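Local coordinates for protein luciferase-like monooxygenase (Streptomyces bottropensis, PDB 4US5) that probably acts as a flavin-dependent monooxygenase of the bacterial luciferase-like family, using molecular oxygen to oxidise its substrate, at residues P187-H192 and R220-V225; I66-S71 and A99-R104; L82-P87 and A121-D126; Y240-L245 and P259-A264. All coordinates share one frame; numbering follows the deposited sequence.

Interaction 1: P187-H192 and R220-V225; sequences PYAYAH and RPILSV
Five backbone hydrogen bonds, running alternately in each direction, join the two strands. The shortest are Ile222 N to Tyr188 O and Ser224 N to Tyr190 O, both 2.8 Å, and Tyr190 N gives an equally firm bond to Ile222 O at 2.9 Å. The amides of Ile222 and Tyr190 approach in the plane of their acceptor carbonyls. That of Ser224 comes from above the plane of Tyr190 C=O, and Tyr188 N stands similarly above Arg220 C=O in a nearly straight bond. The last, His192 N to Ser224 O, is weak and bent to 130°, where an inverse gamma turn centred on Ala191 ends the strand. CA-H...O contacts supplement the pairing, the closest from Ala189 CA to Ile222 O at 3.2 Å. This is parallel pairing within the TIM barrel: strand 188-191, helix 199-209 and strand 221-229 form one beta-alpha-beta unit, in which residues 188-191 and 221-225 run 26° apart. Ala189 and Ile222 share one sheet face, their CB atoms 3.9 Å apart, together with Ala191 and Ser224. Tyr188, Tyr190, Pro221 and Leu223 lie on the other, where helix 199-209 covers Tyr190, Pro221 and Leu223. Leu223 has CG anti to its backbone N (chi1 -165°), which brings Leu223 CD1 to 3.8 Å from Tyr190 O and 4.0 Å from His192 CB. Tyr190 OH reaches past the contact to Thr195 O, and Tyr188 OH to Ser177. At the opposite end, Arg220 CB packs against Pro187 CB, and the side chain carries its charge to Glu308.

Interaction 2: I66-S71 and A99-R104; sequences IAAETS and ALYPDR
A type II beta turn from Tyr101 to Arg104, following helix 87-100, meets the C-terminal end of helix 59-68 at the N-terminal side of TIM-barrel strands 74-81 and 105-110. Tyr101 has CG anti to its carbonyl carbon (chi1 -53°), which lays its ring against the helix end. Ala67 CB sits almost exactly over the ring centre, 3.3 Å from the Tyr101 centroid, in a CH-pi contact; Leu100 CB lies over the opposite face, nearer the rim. The ring's tip touches Ala68, and Tyr101 OH hydrogen-bonds Arg65 of the second subunit. Arg104 leaves its backbone with CG anti to the carbonyl carbon, runs straight through chi2 and bends at chi3 (64°), turning the guanidinium edge to the helix end. Arg104 NH1 donates to Ala67 O, which receives it on an in-plane lone pair at 2.9 Å. Arg104 NH2 also bonds Ile73 O. Ser71 O lies over one guanidinium face, 3.5 Å from Arg104 NE. Thr70 holds OG1 in the crowded position between backbone N and carbonyl carbon (chi1 56°), where it donates to Ile66 O at 2.8 Å while accepting Arg104 NH2 at 2.9 Å, in the guanidinium plane.

Interaction 3: L82-P87 and A121-D126; sequences LSLYSP and AALRDD
Leu84 and Leu123 cross obliquely and meet tip to tip, CD1 to CD1 at 3.7 Å. Each has CG anti to its own carbonyl carbon, and each chain is extended at chi2, so the methyls meet between the 3-10 turn 82-84 and the last turn of helix 117-124; Leu84 CD2 adds a looser contact with Leu123 CB at 4.2 Å. The Arg124 chain folds at chi2 and chi3 (-73° and -52°) and doubles back across the 3-10 turn, with Arg124 CD 3.5 Å from Ser83 O. Its guanidinium presents an edge to the peptide carbon, Leu84 C, 3.7 Å from Arg124 NH1. Tyr85 turns its ring so that Leu84 CB stands over the ring centre, and its hydroxyl reaches Glu47. The backbones are bridged by water. Leu84 O accepts from two waters: one also donates to Leu123 O at 2.6 Å, while the other makes a weak bond to Arg124 O. The exit from strand 74-81 is thus joined to the C-terminal end of helix 117-124 by apolar tips and shared solvent. Ser86 begins helix 87-100 at its N-cap and also bonds Ala122 O of the second subunit, while Asp125 forms a salt bridge with Arg140 of that subunit. Helix 134-147 packs against Leu82 and Ser83, and helix 87-100 against Leu82 and Tyr85, on the barrel flank facing the second subunit.

Interaction 4: Y240-L245 and P259-A264; sequences YATHRL and PPADLA
Thr242 sets its OG1 anti to the carbonyl carbon (chi1 -69°), while Leu245, one turn further along helix 233-251, has CG anti to its backbone N (chi1 178°); both thereby reach the loop and first turn of helix 261-268. Thr242 OG1 donates to Pro259 O at 2.7 Å, in the carbonyl plane and nearly in line with C=O. The same side chain brings its methyl, Thr242 CG2, to 3.2 Å from Pro259 O, so the acceptor nestles in the fork of the threonine. Leu245 CD2 is the apolar hub: it lies 3.7 Å from both Pro259 CG and Leu263 CD2, and 3.8 Å from Ala264 CB. Small residues let the backbones come close. Ala264 CB presses to 3.3 Å from Ala241 O, and the CB atoms of Ala241 and Ala264 lie 3.7 Å apart. Pro260 occupies the N-cap position, its carbonyl taking the first-turn amide of Ala264. Asp262 forms a salt bridge with Arg238, and Arg244 with Asp274. The whole is an alanine-lined helix-helix contact, closed by a threonine-to-carbonyl bond, in the excursion between TIM-barrel strands 221-229 and 286-289.

How the interactions relate
Interaction 1 lies deepest, in the barrel wall, its centre about 9 Å from the chain centre, and relies on regular backbone pairing. The other three centre 18 to 22 Å out and rely more on side chains, with water between backbones in interaction 3. Interactions 2 and 3 flank the same helix 87-100, at its C-terminal and N-terminal ends, and alternate along the chain; both touch the second subunit, but interaction 2 is only partly buried and interaction 3 buried. Arg104 grips a helix end with hydrogen bonds, whereas Arg124 folds over a turn beside bridging waters. Interaction 4 is buried yet peripheral and mostly apolar; its helix 233-251 directly follows strand 221-229 of interaction 1, though their nearest atoms remain about 8 Å apart.

Interaction 1: P187-H192 and R220-V225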
loop_
_atom_site.group_PDB
_atom_site.type_symbol
_atom_site.label_atom_id
_atom_site.label_comp_id
_atom_site.label_asym_id
_atom_site.label_seq_id
_atom_site.Cartn_x
_atom_site.Cartn_y
_atom_site.Cartn_z
ATOM N N PRO B 187 8.893 21.698 -0.659
ATOM C CA PRO B 187 9.502 21.341 -1.918
ATOM C C PRO B 187 8.385 21.205 -2.974
ATOM O O PRO B 187 7.276 20.822 -2.639
ATOM C CB PRO B 187 10.164 19.989 -1.620
ATOM C CG PRO B 187 10.357 19.960 -0.145
ATOM C CD PRO B 187 9.208 20.726 0.409
ATOM N N TYR B 188 8.695 21.550 -4.225
ATOM C CA TYR B 188 7.705 21.727 -5.234
ATOM C C TYR B 188 8.152 21.121 -6.540
ATOM O O TYR B 188 9.256 21.361 -6.967
ATOM C CB TYR B 188 7.455 23.226 -5.438
ATOM C CG TYR B 188 6.408 23.569 -6.451
ATOM C CD1 TYR B 188 5.118 23.156 -6.304
ATOM C CD2 TYR B 188 6.713 24.390 -7.550
ATOM C CE1 TYR B 188 4.131 23.524 -7.218
ATOM C CE2 TYR B 188 5.748 24.736 -8.492
ATOM C CZ TYR B 188 4.459 24.320 -8.314
ATOM O OH TYR B 188 3.483 24.684 -9.203
ATOM N N ALA B 189 7.266 20.348 -7.170
ATOM C CA ALA B 189 7.542 19.789 -8.478
ATOM C C ALA B 189 6.490 20.274 -9.456
ATOM O O ALA B 189 5.298 20.013 -9.291
ATOM C CB ALA B 189 7.545 18.283 -8.404
ATOM N N TYR B 190 6.929 21.004 -10.474
ATOM C CA TYR B 190 6.027 21.553 -11.492
ATOM C C TYR B 190 5.963 20.695 -12.729
ATOM O O TYR B 190 6.991 20.417 -13.368
ATOM C CB TYR B 190 6.452 22.971 -11.922
ATOM C CG TYR B 190 5.446 23.647 -12.832
ATOM C CD1 TYR B 190 4.374 24.326 -12.317
ATOM C CD2 TYR B 190 5.581 23.595 -14.214
ATOM C CE1 TYR B 190 3.445 24.953 -13.156
ATOM C CE2 TYR B 190 4.666 24.207 -15.059
ATOM C CZ TYR B 190 3.576 24.874 -14.508
ATOM O OH TYR B 190 2.661 25.482 -15.337
ATOM N N ALA B 191 4.750 20.355 -13.132
ATOM C CA ALA B 191 4.523 19.572 -14.353
ATOM C C ALA B 191 4.508 20.412 -15.629
ATOM O O ALA B 191 3.445 20.740 -16.166
ATOM C CB ALA B 191 3.226 18.750 -14.233
ATOM N N HIS B 192 5.690 20.633 -16.175
ATOM C CA HIS B 192 5.840 21.380 -17.402
ATOM C C HIS B 192 5.068 20.727 -18.548
ATOM O O HIS B 192 4.456 21.427 -19.388
ATOM C CB HIS B 192 7.300 21.502 -17.757
ATOM C CG HIS B 192 7.524 21.959 -19.145
ATOM N ND1 HIS B 192 7.344 23.267 -19.538
ATOM C CD2 HIS B 192 7.743 21.252 -20.278
ATOM C CE1 HIS B 192 7.530 23.355 -20.844
ATOM N NE2 HIS B 192 7.835 22.153 -21.303
ATOM N N ARG B 220 13.014 24.333 -3.033
ATOM C CA ARG B 220 13.508 23.071 -3.553
ATOM C C ARG B 220 12.656 22.697 -4.782
ATOM O O ARG B 220 11.697 21.976 -4.661
ATOM C CB ARG B 220 13.406 21.995 -2.479
ATOM C CG ARG B 220 14.240 22.292 -1.233
ATOM C CD ARG B 220 15.703 21.849 -1.360
ATOM N NE ARG B 220 15.837 20.600 -2.111
ATOM C CZ ARG B 220 15.536 19.395 -1.626
ATOM N NH1 ARG B 220 15.065 19.263 -0.393
ATOM N NH2 ARG B 220 15.699 18.310 -2.386
ATOM N N PRO B 221 12.989 23.260 -5.948
ATOM C CA PRO B 221 12.193 23.051 -7.139
ATOM C C PRO B 221 12.649 21.848 -7.981
ATOM O O PRO B 221 13.846 21.688 -8.266
ATOM C CB PRO B 221 12.368 24.381 -7.919
ATOM C CG PRO B 221 13.419 25.176 -7.199
ATOM C CD PRO B 221 14.033 24.278 -6.178
ATOM N N ILE B 222 11.674 21.064 -8.423
ATOM C CA ILE B 222 11.860 20.028 -9.423
ATOM C C ILE B 222 10.998 20.403 -10.630
ATOM O O ILE B 222 9.864 20.867 -10.465
ATOM C CB ILE B 222 11.378 18.651 -8.867
ATOM C CG1 ILE B 222 12.404 18.136 -7.867
ATOM C CG2 ILE B 222 11.152 17.647 -9.984
ATOM C CD1 ILE B 222 12.059 16.781 -7.267
ATOM N N LEU B 223 11.505 20.158 -11.827
ATOM C CA LEU B 223 10.726 20.300 -13.030
ATOM C C LEU B 223 10.394 18.916 -13.616
ATOM O O LEU B 223 11.309 18.163 -13.941
ATOM C CB LEU B 223 11.529 21.095 -14.043
ATOM C CG LEU B 223 10.811 21.667 -15.246
ATOM C CD1 LEU B 223 9.730 22.642 -14.821
ATOM C CD2 LEU B 223 11.821 22.335 -16.159
ATOM N N SER B 224 9.109 18.575 -13.679
ATOM C CA SER B 224 8.683 17.335 -14.307
ATOM C C SER B 224 8.466 17.544 -15.775
ATOM O O SER B 224 7.718 18.450 -16.185
ATOM C CB SER B 224 7.450 16.757 -13.634
ATOM O OG SER B 224 7.753 16.509 -12.284
ATOM N N VAL B 225 9.100 16.696 -16.561
ATOM C CA VAL B 225 9.169 16.822 -18.000
ATOM C C VAL B 225 8.987 15.451 -18.622
ATOM O O VAL B 225 9.500 14.468 -18.107
ATOM C CB VAL B 225 10.533 17.381 -18.474
ATOM C CG1 VAL B 225 10.616 18.881 -18.234
ATOM C CG2 VAL B 225 11.704 16.664 -17.814
#

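Interaction 2: I66-S71 and A99-R104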
loop_
_atom_site.group_PDB
_atom_site.type_symbol
_atom_site.label_atom_id
_atom_site.label_comp_id
_atom_site.label_asym_id
_atom_site.label_seq_id
_atom_site.Cartn_x
_atom_site.Cartn_y
_atom_site.Cartn_z
ATOM N N ILE B 66 8.674 -1.370 -4.868
ATOM C CA ILE B 66 9.873 -0.827 -5.508
ATOM C C ILE B 66 10.958 -0.456 -4.510
ATOM O O ILE B 66 12.136 -0.646 -4.802
ATOM C CB ILE B 66 9.532 0.378 -6.434
ATOM C CG1 ILE B 66 8.807 -0.167 -7.685
ATOM C CG2 ILE B 66 10.781 1.195 -6.751
ATOM C CD1 ILE B 66 8.284 0.882 -8.620
ATOM N N ALA B 67 10.576 0.017 -3.325
ATOM C CA ALA B 67 11.572 0.301 -2.277
ATOM C C ALA B 67 12.296 -0.957 -1.821
ATOM O O ALA B 67 13.476 -0.898 -1.434
ATOM C CB ALA B 67 10.950 1.004 -1.123
ATOM N N ALA B 68 11.627 -2.096 -1.877
ATOM C CA ALA B 68 12.286 -3.395 -1.563
ATOM C C ALA B 68 13.229 -3.885 -2.655
ATOM O O ALA B 68 14.072 -4.744 -2.411
ATOM C CB ALA B 68 11.222 -4.479 -1.319
ATOM N N GLU B 69 13.050 -3.373 -3.876
ATOM C CA GLU B 69 13.820 -3.800 -5.057
ATOM C C GLU B 69 15.016 -2.882 -5.350
ATOM O O GLU B 69 15.745 -3.132 -6.300
ATOM C CB GLU B 69 12.910 -3.796 -6.278
ATOM C CG GLU B 69 11.738 -4.733 -6.199
ATOM C CD GLU B 69 12.112 -6.164 -6.526
ATOM O OE1 GLU B 69 13.244 -6.384 -7.015
ATOM O OE2 GLU B 69 11.281 -7.062 -6.271
ATOM N N THR B 70 15.189 -1.833 -4.549
ATOM C CA THR B 70 16.180 -0.801 -4.785
ATOM C C THR B 70 16.850 -0.442 -3.479
ATOM O O THR B 70 16.342 -0.735 -2.406
ATOM C CB THR B 70 15.531 0.468 -5.367
ATOM O OG1 THR B 70 14.493 0.904 -4.497
ATOM C CG2 THR B 70 14.970 0.222 -6.725
ATOM N N SER B 71 18.017 0.192 -3.564
ATOM C CA SER B 71 18.786 0.492 -2.368
ATOM C C SER B 71 19.068 1.931 -2.137
ATOM O O SER B 71 19.089 2.365 -0.994
ATOM C CB SER B 71 20.146 -0.246 -2.408
ATOM O OG SER B 71 19.915 -1.635 -2.488
ATOM N N ALA B 99 8.777 3.209 8.039
ATOM C CA ALA B 99 9.244 2.228 9.023
ATOM C C ALA B 99 9.899 1.025 8.346
ATOM O O ALA B 99 10.852 0.451 8.881
ATOM C CB ALA B 99 8.095 1.798 9.919
ATOM N N LEU B 100 9.460 0.697 7.118
ATOM C CA LEU B 100 10.088 -0.331 6.302
ATOM C C LEU B 100 11.376 0.166 5.620
ATOM O O LEU B 100 12.314 -0.613 5.437
ATOM C CB LEU B 100 9.124 -0.804 5.227
ATOM C CG LEU B 100 8.022 -1.751 5.664
ATOM C CD1 LEU B 100 7.049 -1.974 4.509
ATOM C CD2 LEU B 100 8.620 -3.077 6.093
ATOM N N TYR B 101 11.407 1.459 5.235
ATOM C CA TYR B 101 12.428 1.984 4.330
ATOM C C TYR B 101 12.921 3.335 4.881
ATOM O O TYR B 101 12.591 4.406 4.361
ATOM C CB TYR B 101 11.829 2.139 2.912
ATOM C CG TYR B 101 11.170 0.869 2.374
ATOM C CD1 TYR B 101 11.903 -0.284 2.153
ATOM C CD2 TYR B 101 9.778 0.814 2.175
ATOM C CE1 TYR B 101 11.305 -1.443 1.672
ATOM C CE2 TYR B 101 9.172 -0.328 1.713
ATOM C CZ TYR B 101 9.926 -1.457 1.473
ATOM O OH TYR B 101 9.324 -2.589 1.056
ATOM N N PRO B 102 13.623 3.286 6.022
ATOM C CA PRO B 102 13.899 4.476 6.759
ATOM C C PRO B 102 14.580 5.566 5.942
ATOM O O PRO B 102 15.595 5.348 5.321
ATOM C CB PRO B 102 14.798 3.983 7.937
ATOM C CG PRO B 102 15.171 2.590 7.597
ATOM C CD PRO B 102 14.074 2.073 6.725
ATOM N N ASP B 103 13.968 6.727 5.995
ATOM C CA ASP B 103 14.460 7.962 5.385
ATOM C C ASP B 103 14.638 7.848 3.863
ATOM O O ASP B 103 15.415 8.619 3.271
ATOM C CB ASP B 103 15.785 8.430 6.047
ATOM C CG ASP B 103 16.025 9.929 5.875
ATOM O OD1 ASP B 103 15.057 10.715 5.894
ATOM O OD2 ASP B 103 17.179 10.307 5.634
ATOM N N ARG B 104 13.905 6.938 3.218
ATOM C CA ARG B 104 13.947 6.821 1.765
ATOM C C ARG B 104 12.661 7.275 1.046
ATOM O O ARG B 104 12.616 7.258 -0.208
ATOM C CB ARG B 104 14.247 5.407 1.359
ATOM C CG ARG B 104 15.665 4.950 1.719
ATOM C CD ARG B 104 15.902 3.545 1.215
ATOM N NE ARG B 104 15.847 3.492 -0.223
ATOM C CZ ARG B 104 15.425 2.451 -0.926
ATOM N NH1 ARG B 104 14.972 1.343 -0.330
ATOM N NH2 ARG B 104 15.406 2.520 -2.241
#

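Interaction 3: L82-P87 and A121-D126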
loop_
_atom_site.group_PDB
_atom_site.type_symbol
_atom_site.label_atom_id
_atom_site.label_comp_id
_atom_site.label_asym_id
_atom_site.label_seq_id
_atom_site.Cartn_x
_atom_site.Cartn_y
_atom_site.Cartn_z
ATOM N N LEU B 82 -4.586 13.706 -2.392
ATOM C CA LEU B 82 -4.918 13.836 -0.988
ATOM C C LEU B 82 -6.369 14.277 -0.765
ATOM O O LEU B 82 -6.949 13.961 0.270
ATOM C CB LEU B 82 -3.960 14.806 -0.310
ATOM C CG LEU B 82 -4.151 15.051 1.172
ATOM C CD1 LEU B 82 -4.064 13.791 1.998
ATOM C CD2 LEU B 82 -3.109 16.078 1.657
ATOM N N SER B 83 -6.961 14.945 -1.754
ATOM C CA SER B 83 -8.352 15.372 -1.624
ATOM C C SER B 83 -9.299 14.216 -1.506
ATOM O O SER B 83 -10.430 14.403 -1.105
ATOM C CB SER B 83 -8.790 16.219 -2.804
ATOM O OG SER B 83 -8.056 17.421 -2.855
ATOM N N LEU B 84 -8.841 13.012 -1.886
ATOM C CA LEU B 84 -9.691 11.842 -1.881
ATOM C C LEU B 84 -9.656 11.069 -0.577
ATOM O O LEU B 84 -10.434 10.143 -0.408
ATOM C CB LEU B 84 -9.276 10.870 -3.012
ATOM C CG LEU B 84 -9.247 11.382 -4.420
ATOM C CD1 LEU B 84 -8.717 10.268 -5.342
ATOM C CD2 LEU B 84 -10.633 11.829 -4.855
ATOM N N TYR B 85 -8.707 11.391 0.302
ATOM C CA TYR B 85 -8.401 10.563 1.433
ATOM C C TYR B 85 -8.374 11.324 2.749
ATOM O O TYR B 85 -8.081 12.491 2.781
ATOM C CB TYR B 85 -7.021 9.927 1.232
ATOM C CG TYR B 85 -6.898 9.185 -0.082
ATOM C CD1 TYR B 85 -7.699 8.076 -0.343
ATOM C CD2 TYR B 85 -6.077 9.647 -1.085
ATOM C CE1 TYR B 85 -7.649 7.432 -1.551
ATOM C CE2 TYR B 85 -5.965 8.974 -2.291
ATOM C CZ TYR B 85 -6.760 7.862 -2.518
ATOM O OH TYR B 85 -6.627 7.187 -3.698
ATOM N N SER B 86 -8.592 10.598 3.837
ATOM C CA SER B 86 -8.276 11.118 5.165
ATOM C C SER B 86 -6.791 11.402 5.253
ATOM O O SER B 86 -5.996 10.536 4.964
ATOM C CB SER B 86 -8.652 10.076 6.219
ATOM O OG SER B 86 -8.034 10.365 7.449
ATOM N N PRO B 87 -6.406 12.623 5.697
ATOM C CA PRO B 87 -4.993 12.871 5.917
ATOM C C PRO B 87 -4.337 11.949 6.951
ATOM O O PRO B 87 -3.163 11.666 6.837
ATOM C CB PRO B 87 -4.956 14.336 6.361
ATOM C CG PRO B 87 -6.170 14.929 5.715
ATOM C CD PRO B 87 -7.206 13.863 5.819
ATOM N N ALA B 121 -16.478 10.998 -6.983
ATOM C CA ALA B 121 -17.571 10.855 -6.020
ATOM C C ALA B 121 -17.520 9.478 -5.339
ATOM O O ALA B 121 -17.678 9.376 -4.128
ATOM C CB ALA B 121 -18.915 11.050 -6.733
ATOM N N ALA B 122 -17.266 8.426 -6.130
ATOM C CA ALA B 122 -17.123 7.060 -5.602
ATOM C C ALA B 122 -15.889 6.896 -4.659
ATOM O O ALA B 122 -15.944 6.160 -3.681
ATOM C CB ALA B 122 -17.050 6.069 -6.751
ATOM N N LEU B 123 -14.786 7.579 -4.977
ATOM C CA LEU B 123 -13.584 7.470 -4.134
ATOM C C LEU B 123 -13.812 8.208 -2.833
ATOM O O LEU B 123 -13.380 7.746 -1.764
ATOM C CB LEU B 123 -12.361 8.014 -4.855
ATOM C CG LEU B 123 -11.890 7.133 -6.024
ATOM C CD1 LEU B 123 -11.034 7.913 -7.001
ATOM C CD2 LEU B 123 -11.138 5.906 -5.490
ATOM N N ARG B 124 -14.535 9.323 -2.905
ATOM C CA ARG B 124 -14.841 10.098 -1.711
ATOM C C ARG B 124 -15.791 9.412 -0.779
ATOM O O ARG B 124 -15.636 9.506 0.446
ATOM C CB ARG B 124 -15.459 11.431 -2.100
ATOM C CG ARG B 124 -14.492 12.371 -2.790
ATOM C CD ARG B 124 -13.488 12.957 -1.818
ATOM N NE ARG B 124 -14.114 13.578 -0.644
ATOM C CZ ARG B 124 -13.602 13.559 0.588
ATOM N NH1 ARG B 124 -12.447 12.952 0.833
ATOM N NH2 ARG B 124 -14.253 14.150 1.584
ATOM N N ASP B 125 -16.821 8.803 -1.344
ATOM C CA ASP B 125 -17.771 8.016 -0.566
ATOM C C ASP B 125 -18.375 8.915 0.532
ATOM O O ASP B 125 -18.211 8.639 1.736
ATOM C CB ASP B 125 -17.035 6.826 0.043
ATOM C CG ASP B 125 -17.962 5.851 0.732
ATOM O OD1 ASP B 125 -19.000 5.499 0.137
ATOM O OD2 ASP B 125 -17.635 5.420 1.865
ATOM N N ASP B 126 -19.085 9.971 0.099
ATOM C CA ASP B 126 -19.219 11.248 0.863
ATOM C C ASP B 126 -17.885 12.052 0.923
ATOM O O ASP B 126 -17.581 12.793 1.877
ATOM C CB ASP B 126 -19.810 11.002 2.241
ATOM C CG ASP B 126 -21.310 10.931 2.211
ATOM O OD1 ASP B 126 -21.844 10.490 1.162
ATOM O OD2 ASP B 126 -21.956 11.333 3.216
HETATM O O HOH W 1 -10.927 7.217 -1.098
HETATM O O HOH W 2 -12.443 9.619 1.291
#

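Interaction 4: Y240-L245 and P259-A264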
loop_
_atom_site.group_PDB
_atom_site.type_symbol
_atom_site.label_atom_id
_atom_site.label_comp_id
_atom_site.label_asym_id
_atom_site.label_seq_id
_atom_site.Cartn_x
_atom_site.Cartn_y
_atom_site.Cartn_z
ATOM N N TYR B 240 8.800 8.869 -30.468
ATOM C CA TYR B 240 7.859 9.931 -30.103
ATOM C C TYR B 240 6.510 9.846 -30.822
ATOM O O TYR B 240 5.528 10.368 -30.345
ATOM C CB TYR B 240 8.514 11.293 -30.437
ATOM C CG TYR B 240 7.716 12.506 -30.119
ATOM C CD1 TYR B 240 7.126 12.691 -28.864
ATOM C CD2 TYR B 240 7.614 13.552 -31.052
ATOM C CE1 TYR B 240 6.418 13.843 -28.563
ATOM C CE2 TYR B 240 6.933 14.726 -30.741
ATOM C CZ TYR B 240 6.346 14.865 -29.507
ATOM O OH TYR B 240 5.648 16.014 -29.234
ATOM N N ALA B 241 6.471 9.161 -31.953
ATOM C CA ALA B 241 5.254 9.059 -32.742
ATOM C C ALA B 241 4.087 8.441 -31.958
ATOM O O ALA B 241 2.937 8.828 -32.129
ATOM C CB ALA B 241 5.526 8.265 -34.006
ATOM N N THR B 242 4.393 7.468 -31.103
ATOM C CA THR B 242 3.421 6.925 -30.156
ATOM C C THR B 242 2.668 8.008 -29.411
ATOM O O THR B 242 1.422 8.009 -29.343
ATOM C CB THR B 242 4.154 6.020 -29.136
ATOM O OG1 THR B 242 4.608 4.854 -29.808
ATOM C CG2 THR B 242 3.283 5.639 -27.934
ATOM N N HIS B 243 3.412 8.956 -28.861
ATOM C CA HIS B 243 2.804 10.003 -28.081
ATOM C C HIS B 243 1.969 10.949 -28.953
ATOM O O HIS B 243 0.908 11.419 -28.548
ATOM C CB HIS B 243 3.883 10.775 -27.358
ATOM C CG HIS B 243 3.420 11.373 -26.083
ATOM N ND1 HIS B 243 4.285 11.914 -25.174
ATOM C CD2 HIS B 243 2.186 11.479 -25.541
ATOM C CE1 HIS B 243 3.602 12.353 -24.132
ATOM N NE2 HIS B 243 2.333 12.058 -24.313
ATOM N N ARG B 244 2.521 11.285 -30.109
ATOM C CA ARG B 244 1.848 12.139 -31.045
ATOM C C ARG B 244 0.477 11.542 -31.412
ATOM O O ARG B 244 -0.537 12.260 -31.424
ATOM C CB ARG B 244 2.705 12.327 -32.281
ATOM C CG ARG B 244 3.960 13.131 -32.056
ATOM C CD ARG B 244 4.817 13.184 -33.302
ATOM N NE ARG B 244 4.140 13.932 -34.355
ATOM C CZ ARG B 244 4.243 13.679 -35.652
ATOM N NH1 ARG B 244 5.015 12.706 -36.099
ATOM N NH2 ARG B 244 3.529 14.417 -36.521
ATOM N N LEU B 245 0.471 10.257 -31.741
ATOM C CA LEU B 245 -0.782 9.568 -32.164
ATOM C C LEU B 245 -1.734 9.431 -30.998
ATOM O O LEU B 245 -2.935 9.576 -31.164
ATOM C CB LEU B 245 -0.478 8.196 -32.754
ATOM C CG LEU B 245 -1.693 7.351 -33.194
ATOM C CD1 LEU B 245 -2.534 8.118 -34.198
ATOM C CD2 LEU B 245 -1.241 6.017 -33.768
ATOM N N PRO B 259 -0.120 3.413 -28.613
ATOM C CA PRO B 259 0.131 2.658 -29.854
ATOM C C PRO B 259 1.624 2.372 -30.145
ATOM O O PRO B 259 2.521 3.134 -29.720
ATOM C CB PRO B 259 -0.440 3.569 -30.928
ATOM C CG PRO B 259 -0.306 4.954 -30.377
ATOM C CD PRO B 259 -0.497 4.816 -28.880
ATOM N N PRO B 260 1.896 1.314 -30.924
ATOM C CA PRO B 260 3.292 1.017 -31.275
ATOM C C PRO B 260 3.883 2.103 -32.149
ATOM O O PRO B 260 3.154 2.734 -32.924
ATOM C CB PRO B 260 3.216 -0.342 -31.999
ATOM C CG PRO B 260 1.789 -0.745 -32.033
ATOM C CD PRO B 260 0.930 0.343 -31.469
ATOM N N ALA B 261 5.198 2.294 -32.038
ATOM C CA ALA B 261 5.883 3.391 -32.700
ATOM C C ALA B 261 5.719 3.356 -34.226
ATOM O O ALA B 261 5.415 4.372 -34.845
ATOM C CB ALA B 261 7.364 3.394 -32.317
ATOM N N ASP B 262 5.976 2.210 -34.830
ATOM C CA ASP B 262 5.983 2.119 -36.312
ATOM C C ASP B 262 4.601 2.374 -36.894
ATOM O O ASP B 262 4.447 3.161 -37.829
ATOM C CB ASP B 262 6.567 0.790 -36.768
ATOM C CG ASP B 262 8.067 0.702 -36.517
ATOM O OD1 ASP B 262 8.764 1.726 -36.682
ATOM O OD2 ASP B 262 8.551 -0.382 -36.169
ATOM N N LEU B 263 3.592 1.797 -36.282
ATOM C CA LEU B 263 2.210 2.108 -36.636
ATOM C C LEU B 263 1.923 3.594 -36.480
ATOM O O LEU B 263 1.274 4.221 -37.334
ATOM C CB LEU B 263 1.255 1.330 -35.742
ATOM C CG LEU B 263 -0.268 1.454 -35.987
ATOM C CD1 LEU B 263 -1.021 0.227 -35.464
ATOM C CD2 LEU B 263 -0.863 2.704 -35.361
ATOM N N ALA B 264 2.370 4.165 -35.365
ATOM C CA ALA B 264 2.148 5.586 -35.126
ATOM C C ALA B 264 2.841 6.468 -36.167
ATOM O O ALA B 264 2.294 7.478 -36.573
ATOM C CB ALA B 264 2.595 5.967 -33.701
#